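Local coordinates for cysteine desulfurase (Fervidobacterium islandicum, PDB 6A6E), which probably uses pyridoxal phosphate to remove sulfur from L-cysteine, giving alanine and a cysteine persulfide, as a SufS-type enzyme of sulfur mobilisation, at residues 134-139 with 179-184; 197-200 with 206-209. All coordinates share one frame; numbering follows the deposited sequence.

Contact 1: 134-139 with 179-184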
ATOM      1  N   HIS A 134      10.058 -15.666  -4.047  1.00 16.94           N
ATOM      2  CA  HIS A 134      10.377 -15.353  -2.645  1.00 17.29           C
ATOM      3  C   HIS A 134       9.138 -14.939  -1.839  1.00 16.33           C
ATOM      4  O   HIS A 134       9.043 -15.257  -0.672  1.00 15.56           O
ATOM      5  CB  HIS A 134      11.464 -14.264  -2.549  1.00 16.85           C
ATOM      6  CG  HIS A 134      12.801 -14.758  -2.994  1.00 18.44           C
ATOM      7  ND1 HIS A 134      13.831 -13.917  -3.380  1.00 17.89           N
ATOM      8  CD2 HIS A 134      13.231 -16.020  -3.226  1.00 17.36           C
ATOM      9  CE1 HIS A 134      14.857 -14.652  -3.778  1.00 18.68           C
ATOM     10  NE2 HIS A 134      14.506 -15.931  -3.714  1.00 17.44           N
ATOM     11  N   ALA A 135       8.208 -14.247  -2.478  1.00 16.23           N
ATOM     12  CA  ALA A 135       6.953 -13.801  -1.799  1.00 16.44           C
ATOM     13  C   ALA A 135       6.082 -14.920  -1.248  1.00 16.43           C
ATOM     14  O   ALA A 135       5.366 -14.746  -0.238  1.00 15.09           O
ATOM     15  CB  ALA A 135       6.146 -12.995  -2.759  1.00 14.60           C
ATOM     16  N   ASN A 136       6.145 -16.069  -1.930  1.00 17.46           N
ATOM     17  CA  ASN A 136       5.452 -17.298  -1.492  1.00 18.08           C
ATOM     18  C   ASN A 136       6.430 -18.370  -0.982  1.00 18.84           C
ATOM     19  O   ASN A 136       6.145 -19.583  -1.034  1.00 21.64           O
ATOM     20  CB  ASN A 136       4.563 -17.856  -2.618  1.00 17.79           C
ATOM     21  CG  ASN A 136       3.484 -18.802  -2.080  1.00 19.32           C
ATOM     22  OD1 ASN A 136       3.036 -18.652  -0.944  1.00 15.63           O
ATOM     23  ND2 ASN A 136       3.045 -19.755  -2.917  1.00 18.96           N
ATOM     24  N   LEU A 137       7.563 -17.931  -0.428  1.00 20.03           N
ATOM     25  CA  LEU A 137       8.573 -18.840   0.072  1.00 19.22           C
ATOM     26  C   LEU A 137       9.150 -18.281   1.367  1.00 20.10           C
ATOM     27  O   LEU A 137       9.007 -18.899   2.424  1.00 18.57           O
ATOM     28  CB  LEU A 137       9.626 -19.192  -0.991  1.00 19.56           C
ATOM     29  CG  LEU A 137      10.660 -20.270  -0.609  1.00 19.67           C
ATOM     30  CD1 LEU A 137      11.152 -21.016  -1.823  1.00 22.50           C
ATOM     31  CD2 LEU A 137      11.838 -19.686   0.119  1.00 21.20           C
ATOM     32  N   VAL A 138       9.710 -17.089   1.318  1.00 18.24           N
ATOM     33  CA  VAL A 138      10.350 -16.528   2.492  1.00 17.15           C
ATOM     34  C   VAL A 138       9.415 -16.340   3.667  1.00 17.07           C
ATOM     35  O   VAL A 138       9.839 -16.625   4.779  1.00 18.59           O
ATOM     36  CB  VAL A 138      11.056 -15.199   2.197  1.00 19.68           C
ATOM     37  CG1 VAL A 138      11.815 -14.706   3.426  1.00 19.85           C
ATOM     38  CG2 VAL A 138      11.986 -15.414   1.023  1.00 21.61           C
ATOM     39  N   PRO A 139       8.152 -15.917   3.467  1.00 14.36           N
ATOM     40  CA  PRO A 139       7.374 -15.816   4.696  1.00 15.07           C
ATOM     41  C   PRO A 139       7.214 -17.168   5.432  1.00 17.16           C
ATOM     42  O   PRO A 139       7.315 -17.227   6.647  1.00 20.74           O
ATOM     43  CB  PRO A 139       6.002 -15.296   4.231  1.00 14.43           C
ATOM     44  CG  PRO A 139       6.197 -14.715   2.883  1.00 15.01           C
ATOM     45  CD  PRO A 139       7.402 -15.426   2.292  1.00 15.51           C
ATOM     46  N   VAL A 179      -1.656 -26.747   5.071  1.00 22.94           N
ATOM     47  CA  VAL A 179      -1.734 -25.656   4.064  1.00 22.41           C
ATOM     48  C   VAL A 179      -0.906 -26.055   2.844  1.00 20.14           C
ATOM     49  O   VAL A 179       0.177 -26.618   2.991  1.00 20.07           O
ATOM     50  CB  VAL A 179      -1.182 -24.321   4.646  1.00 23.22           C
ATOM     51  CG1 VAL A 179      -1.121 -23.212   3.606  1.00 22.39           C
ATOM     52  CG2 VAL A 179      -2.075 -23.910   5.767  1.00 24.49           C
ATOM     53  N   VAL A 180      -1.442 -25.782   1.658  1.00 18.87           N
ATOM     54  CA  VAL A 180      -0.716 -25.908   0.405  1.00 18.22           C
ATOM     55  C   VAL A 180      -0.725 -24.478  -0.223  1.00 18.55           C
ATOM     56  O   VAL A 180      -1.801 -23.891  -0.406  1.00 20.12           O
ATOM     57  CB  VAL A 180      -1.404 -26.896  -0.564  1.00 19.33           C
ATOM     58  CG1 VAL A 180      -0.762 -26.932  -1.946  1.00 18.07           C
ATOM     59  CG2 VAL A 180      -1.333 -28.318  -0.022  1.00 19.37           C
ATOM     60  N   SER A 181       0.441 -23.922  -0.519  1.00 17.01           N
ATOM     61  CA  SER A 181       0.523 -22.623  -1.183  1.00 18.07           C
ATOM     62  C   SER A 181       1.338 -22.779  -2.412  1.00 17.79           C
ATOM     63  O   SER A 181       2.493 -23.112  -2.338  1.00 19.40           O
ATOM     64  CB  SER A 181       1.148 -21.572  -0.271  1.00 20.94           C
ATOM     65  OG  SER A 181       0.948 -20.245  -0.760  1.00 20.60           O
ATOM     66  N   ILE A 182       0.762 -22.503  -3.555  1.00 18.58           N
ATOM     67  CA  ILE A 182       1.478 -22.726  -4.753  1.00 21.51           C
ATOM     68  C   ILE A 182       1.220 -21.630  -5.762  1.00 19.36           C
ATOM     69  O   ILE A 182       0.134 -21.049  -5.752  1.00 17.33           O
ATOM     70  CB  ILE A 182       1.059 -24.129  -5.360  1.00 26.31           C
ATOM     71  CG1 ILE A 182       2.001 -24.478  -6.523  1.00 33.44           C
ATOM     72  CG2 ILE A 182      -0.390 -24.128  -5.809  1.00 26.14           C
ATOM     73  CD1 ILE A 182       1.972 -25.932  -6.927  1.00 39.73           C
ATOM     74  N   THR A 183       2.184 -21.410  -6.663  1.00 16.61           N
ATOM     75  CA  THR A 183       2.035 -20.445  -7.712  1.00 17.85           C
ATOM     76  C   THR A 183       1.028 -20.929  -8.752  1.00 20.15           C
ATOM     77  O   THR A 183       0.885 -22.109  -9.023  1.00 20.07           O
ATOM     78  CB  THR A 183       3.382 -20.126  -8.406  1.00 19.80           C
ATOM     79  OG1 THR A 183       3.159 -19.106  -9.358  1.00 20.76           O
ATOM     80  CG2 THR A 183       4.011 -21.360  -9.127  1.00 19.64           C
ATOM     81  N   GLY A 184       0.247 -20.006  -9.264  1.00 19.38           N
ATOM     82  CA  GLY A 184      -0.649 -20.288 -10.346  1.00 20.00           C
ATOM     83  C   GLY A 184       0.133 -20.346 -11.654  1.00 21.10           C
ATOM     84  O   GLY A 184      -0.323 -20.971 -12.639  1.00 18.53           O
TER
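Asn136 and Ser181 reach each other through two similar first torsions. The Asn136 CG lies anti to the backbone N (chi1 -160°), and the Ser181 OG does the same on its own residue (chi1 -166°). Both side chains leave their backbones toward the opposite segment, so the two short groups bridge a 7.3 Å gap between the CA atoms of Asn136 and Ser181.

The hydroxyl Ser181 OG donates to Asn136 OD1 at 2.6 Å. It lies in the carbonyl plane, on a lone pair, with a C=O...donor angle of 106°. This angle brings the hydroxyl to the flank of the amide, and Asn136 ND2 is also only 3.0 Å from Ser181 OG. The same nitrogen comes 3.5 Å from Ser181 O and 3.6 Å from Ile182 N, so the amide lies alongside the strand backbone.

Both ends of this buried amide have further partners. Trp140 NE1 also donates to Asn136 OD1, which therefore takes two hydrogen bonds. Asn136 ND2 donates to the Glu132 carboxylate, whose other oxygen accepts from Thr183 N. These bonds should fix the amide flip and tie the turn to the strand. The backbone is turned locally as well: His134 O accepts from both Leu137 N and Val138 N, just where Leu137 takes the N-cap position of helix 138-147.

The surroundings place the contact beside the cofactor, since Ala135 and Thr183 line the pyridoxal phosphate pocket. Strand 179-183 runs between strands 125-129 and 206-210 of the mixed sheet. The turn leading into helix 138-147 packs against helix 103-116 and, through Leu137 and Val138, against the second subunit.

Contact 2: 197-200 with 206-209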
ATOM      1  N   LEU A 197      -6.019 -30.153 -10.210  1.00 23.79           N
ATOM      2  CA  LEU A 197      -5.380 -31.421  -9.818  1.00 23.35           C
ATOM      3  C   LEU A 197      -4.810 -31.255  -8.406  1.00 23.00           C
ATOM      4  O   LEU A 197      -4.957 -32.134  -7.552  1.00 20.93           O
ATOM      5  CB  LEU A 197      -4.311 -31.786 -10.816  1.00 23.30           C
ATOM      6  CG  LEU A 197      -3.415 -32.954 -10.394  1.00 26.38           C
ATOM      7  CD1 LEU A 197      -4.186 -34.277 -10.306  1.00 28.16           C
ATOM      8  CD2 LEU A 197      -2.235 -33.024 -11.353  1.00 26.30           C
ATOM      9  N   ILE A 198      -4.202 -30.094  -8.125  1.00 19.81           N
ATOM     10  CA  ILE A 198      -3.712 -29.860  -6.765  1.00 20.40           C
ATOM     11  C   ILE A 198      -4.839 -29.802  -5.766  1.00 19.80           C
ATOM     12  O   ILE A 198      -4.750 -30.378  -4.671  1.00 20.24           O
ATOM     13  CB  ILE A 198      -2.769 -28.606  -6.698  1.00 22.03           C
ATOM     14  CG1 ILE A 198      -1.548 -28.889  -7.544  1.00 23.59           C
ATOM     15  CG2 ILE A 198      -2.363 -28.275  -5.248  1.00 20.46           C
ATOM     16  CD1 ILE A 198      -0.802 -27.654  -7.916  1.00 28.93           C
ATOM     17  N   ARG A 199      -5.933 -29.150  -6.123  1.00 20.63           N
ATOM     18  CA  ARG A 199      -7.038 -29.016  -5.183  1.00 21.12           C
ATOM     19  C   ARG A 199      -7.597 -30.412  -4.787  1.00 22.39           C
ATOM     20  O   ARG A 199      -7.871 -30.657  -3.597  1.00 24.67           O
ATOM     21  CB  ARG A 199      -8.120 -28.197  -5.857  1.00 22.11           C
ATOM     22  CG  ARG A 199      -9.511 -28.227  -5.230  1.00 21.79           C
ATOM     23  CD  ARG A 199      -9.626 -27.519  -3.902  1.00 22.23           C
ATOM     24  NE  ARG A 199      -8.856 -28.069  -2.785  1.00 22.70           N
ATOM     25  CZ  ARG A 199      -8.722 -27.455  -1.601  1.00 22.79           C
ATOM     26  NH1 ARG A 199      -9.279 -26.262  -1.378  1.00 23.00           N
ATOM     27  NH2 ARG A 199      -7.983 -27.990  -0.637  1.00 23.27           N
ATOM     28  N   GLU A 200      -7.748 -31.309  -5.767  1.00 23.43           N
ATOM     29  CA  GLU A 200      -8.241 -32.718  -5.457  1.00 24.26           C
ATOM     30  C   GLU A 200      -7.237 -33.594  -4.797  1.00 25.73           C
ATOM     31  O   GLU A 200      -7.608 -34.407  -3.927  1.00 27.21           O
ATOM     32  CB  GLU A 200      -8.815 -33.431  -6.684  1.00 25.13           C
ATOM     33  CG  GLU A 200      -9.814 -32.619  -7.491  1.00 25.38           C
ATOM     34  CD  GLU A 200     -10.974 -32.068  -6.667  1.00 30.69           C
ATOM     35  OE1 GLU A 200     -11.231 -32.610  -5.563  1.00 31.34           O
ATOM     36  OE2 GLU A 200     -11.619 -31.083  -7.129  1.00 29.54           O
ATOM     37  N   THR A 206      -5.901 -26.210   3.387  1.00 21.45           N
ATOM     38  CA  THR A 206      -6.187 -24.801   3.011  1.00 21.07           C
ATOM     39  C   THR A 206      -5.305 -24.546   1.830  1.00 19.29           C
ATOM     40  O   THR A 206      -4.057 -24.566   1.941  1.00 20.91           O
ATOM     41  CB  THR A 206      -5.848 -23.820   4.141  1.00 22.38           C
ATOM     42  OG1 THR A 206      -6.747 -24.048   5.208  1.00 22.45           O
ATOM     43  CG2 THR A 206      -6.042 -22.350   3.724  1.00 21.08           C
ATOM     44  N   LEU A 207      -5.935 -24.327   0.695  1.00 19.47           N
ATOM     45  CA  LEU A 207      -5.230 -24.058  -0.554  1.00 20.54           C
ATOM     46  C   LEU A 207      -5.161 -22.539  -0.949  1.00 19.83           C
ATOM     47  O   LEU A 207      -6.185 -21.876  -1.254  1.00 18.02           O
ATOM     48  CB  LEU A 207      -5.829 -24.890  -1.686  1.00 21.07           C
ATOM     49  CG  LEU A 207      -5.256 -24.691  -3.096  1.00 22.98           C
ATOM     50  CD1 LEU A 207      -3.778 -25.009  -3.244  1.00 22.94           C
ATOM     51  CD2 LEU A 207      -6.069 -25.542  -4.049  1.00 24.39           C
ATOM     52  N   ILE A 208      -3.916 -22.054  -1.031  1.00 19.57           N
ATOM     53  CA  ILE A 208      -3.589 -20.712  -1.463  1.00 16.76           C
ATOM     54  C   ILE A 208      -2.903 -20.751  -2.827  1.00 17.72           C
ATOM     55  O   ILE A 208      -1.940 -21.532  -3.067  1.00 17.02           O
ATOM     56  CB  ILE A 208      -2.616 -20.052  -0.444  1.00 16.52           C
ATOM     57  CG1 ILE A 208      -3.219 -20.096   0.936  1.00 16.41           C
ATOM     58  CG2 ILE A 208      -2.259 -18.610  -0.901  1.00 16.33           C
ATOM     59  CD1 ILE A 208      -2.209 -19.915   2.042  1.00 16.99           C
ATOM     60  N   VAL A 209      -3.349 -19.867  -3.720  1.00 16.44           N
ATOM     61  CA  VAL A 209      -2.688 -19.698  -4.979  1.00 16.88           C
ATOM     62  C   VAL A 209      -2.124 -18.293  -5.094  1.00 17.51           C
ATOM     63  O   VAL A 209      -2.835 -17.322  -4.874  1.00 16.23           O
ATOM     64  CB  VAL A 209      -3.664 -20.007  -6.144  1.00 17.24           C
ATOM     65  CG1 VAL A 209      -3.095 -19.596  -7.462  1.00 15.86           C
ATOM     66  CG2 VAL A 209      -3.971 -21.511  -6.183  1.00 19.96           C
TER
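Leu207 meets helix 195-201 through apolar contacts and through the flat end of an arginine. The apolar part uses both methyls of the leucine. Leu207 CD1 touches Ile198 CG2 at 4.1 Å, and the two side chains lie nearly perpendicular. Leu207 CD2 turns to the next residue of the helix and lies 3.8 Å from Arg199 CB. The Leu207 CG is anti to its backbone N (chi1 177°), which carries the fork out from the strand to the helix.

The second kind of contact is packing over a guanidinium face. Arg199 bends at chi2 (70°) and chi3 (-64°) and runs antiparallel alongside Leu207. Its planar group ends above the leucine base. Leu207 CB sits 3.6 Å from the guanidinium plane, toward the rim, and is 3.7 Å from Arg199 NH1.

Polar bonds to residues outside the two segments hold that plane. Arg199 NH2 donates to the carbonyls of Phe202 and Ala205. Arg199 NH1 forms a salt bridge with Asp228, whose OD2 also accepts from Leu207 N. This shared carboxylate links the arginine to the strand backbone.

Helix 195-201 and strand 206-210 are the last two elements of a beta-alpha-beta unit that starts at strand 179-183, part of the large PLP-binding domain of the class-V aminotransferase fold.

Overall arrangement
The centres of the two contacts lie about 12 Å apart. Contact 1 is complete before the chain enters contact 2. Strand 179-183 of contact 1 leads to helix 195-201 of contact 2, and the chain then returns as strand 206-210. The two strands are parallel neighbours in the seven-stranded mixed sheet. They are joined directly by probable backbone hydrogen bonds, such as Val180 O to Ile208 N at 2.9 Å. Ile182 also packs on Ile198. The sheet thus links the cofactor side, where contact 1 holds Ala135 and Thr183 of the pocket, to the helix layer of contact 2, where the Ile198 side chain is about 13 Å from the cofactor.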